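Local structure of gamma-glutamyltranspeptidase (Ggt) (Helicobacter pylori 26695, 5BPK) at the interface of chains B and A. The protein transfers the gamma-glutamyl group of glutathione and related compounds to water or an acceptor amine, as an N-terminal nucleophile (Ntn) hydrolase. Numbering follows the deposited sequence. Chains: chain A, Gamma-glutamyltranspeptidase (Ggt); chain B, Gamma-glutamyltranspeptidase (Ggt).

The interface of chains B and A. Residues chain B 61-62, 65; chain A 6, 12-14.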
ATOM      1  N   ALA B  61     -10.803  16.478   3.365  1.00 11.56           N
ATOM      2  CA  ALA B  61      -9.805  15.507   2.912  1.00 11.60           C
ATOM      3  C   ALA B  61     -10.416  14.121   2.649  1.00 12.29           C
ATOM      4  O   ALA B  61      -9.944  13.393   1.767  1.00 13.18           O
ATOM      5  CB  ALA B  61      -8.659  15.421   3.909  1.00 11.28           C
ATOM      6  N   ILE B  62     -11.452  13.760   3.412  1.00 10.64           N
ATOM      7  CA  ILE B  62     -12.110  12.477   3.237  1.00 10.43           C
ATOM      8  C   ILE B  62     -12.908  12.459   1.929  1.00  9.80           C
ATOM      9  O   ILE B  62     -12.831  11.498   1.167  1.00 11.83           O
ATOM     10  CB  ILE B  62     -13.010  12.106   4.437  1.00  9.02           C
ATOM     11  CG1 ILE B  62     -12.172  11.799   5.698  1.00 12.74           C
ATOM     12  CG2 ILE B  62     -13.925  10.924   4.084  1.00 13.36           C
ATOM     13  CD1 ILE B  62     -11.643  13.010   6.446  1.00 17.83           C
ATOM     14  N   ALA B  65     -10.473  12.050  -0.787  1.00 11.40           N
ATOM     15  CA  ALA B  65      -9.927  10.692  -0.771  1.00 10.61           C
ATOM     16  C   ALA B  65     -10.893   9.680  -1.385  1.00 10.77           C
ATOM     17  O   ALA B  65     -10.479   8.765  -2.101  1.00 10.57           O
ATOM     18  CB  ALA B  65      -9.543  10.288   0.648  1.00 10.80           C
TER
ATOM     19  N   VAL A   6      -3.892  13.081   1.126  1.00  9.61           N
ATOM     20  CA  VAL A   6      -4.742  14.261   1.080  1.00 10.59           C
ATOM     21  C   VAL A   6      -4.625  15.037   2.390  1.00 10.69           C
ATOM     22  O   VAL A   6      -4.633  14.450   3.466  1.00 11.01           O
ATOM     23  CB  VAL A   6      -6.249  13.910   0.861  1.00 11.44           C
ATOM     24  CG1 VAL A   6      -7.053  15.175   0.578  1.00 12.37           C
ATOM     25  CG2 VAL A   6      -6.437  12.874  -0.272  1.00 10.89           C
ATOM     26  N   ASN A  12      -7.595  18.204   8.627  1.00 13.33           N
ATOM     27  CA  ASN A  12      -7.776  16.786   8.352  1.00 12.43           C
ATOM     28  C   ASN A  12      -6.694  16.298   7.388  1.00 13.24           C
ATOM     29  O   ASN A  12      -6.235  17.043   6.525  1.00 13.74           O
ATOM     30  CB  ASN A  12      -9.145  16.494   7.742  1.00 14.55           C
ATOM     31  CG  ASN A  12     -10.300  17.009   8.589  1.00 12.23           C
ATOM     32  OD1 ASN A  12     -10.548  16.515   9.693  1.00 15.77           O
ATOM     33  ND2 ASN A  12     -11.024  17.994   8.069  1.00 12.31           N
ATOM     34  N   ALA A  13      -6.300  15.039   7.543  1.00 11.99           N
ATOM     35  CA  ALA A  13      -5.407  14.388   6.595  1.00 11.67           C
ATOM     36  C   ALA A  13      -5.775  12.919   6.479  1.00 11.42           C
ATOM     37  O   ALA A  13      -6.164  12.285   7.471  1.00 11.34           O
ATOM     38  CB  ALA A  13      -3.953  14.538   7.018  1.00 12.29           C
ATOM     39  N   VAL A  14      -5.657  12.395   5.259  1.00 10.58           N
ATOM     40  CA  VAL A  14      -6.055  11.038   4.929  1.00 11.25           C
ATOM     41  C   VAL A  14      -4.942  10.446   4.066  1.00 10.01           C
ATOM     42  O   VAL A  14      -4.565  11.017   3.037  1.00 10.62           O
ATOM     43  CB  VAL A  14      -7.386  11.019   4.142  1.00 11.08           C
ATOM     44  CG1 VAL A  14      -7.810   9.599   3.840  1.00 11.13           C
ATOM     45  CG2 VAL A  14      -8.488  11.749   4.917  1.00 13.76           C
TER
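A:Val14 meets the helix of chain B with both methyls, because CG1 stands anti to its backbone N (chi1 -178°) and CG2 is left beside that N. The two branches touch different residues. CG1 packs on the methyl of B:Ala65, with 3.7 Å between A:Val14 CG1 and B:Ala65 CB. A:Val14 CG2 lies against the outer arm of B:Ile62, 3.7 Å from B:Ile62 CD1, and also touches CG1 of that arm. B:Ile62 puts this arm beside its own backbone N (chi1 -69°), and the two side chains cross at about a right angle.

B:Ala61 fits between the two valines. B:Ala61 CB is 3.7 Å from A:Val6 CG1. On the other valine, B:Ala61 CB is 3.8 Å from A:Val14 CG2. A:Val6 CG1 also rests on the helix backbone, 3.6 Å from B:Ala61 CA. The second methyl of A:Val6, CG2, reaches more loosely towards B:Ala65 CB at 4.1 Å. At the edge, A:Asn12 flanks the B:Ala61 methyl with its CB stem, 4.0 Å from A:Asn12 CB to B:Ala61 CB. The backbone carbonyl O of A:Asn12 is also near, 3.9 Å from B:Ala61 CB. The side-chain amide of A:Asn12 points away from the helix.

The contacts described here are mainly between carbons, and the patch is small, hiding 121 Å² in all. The small alanines probably let the helix come close to the strands.

On one side is the N-terminal end of helix 61-75 of chain B. On the other are strand 2-8, which follows the N-terminal catalytic threonine of chain A, and strand 13-19. The helix packs on a face of one of the stacked sheets of the Ntn-hydrolase sandwich, as one small part of the interface between the two chains produced by autoprocessing.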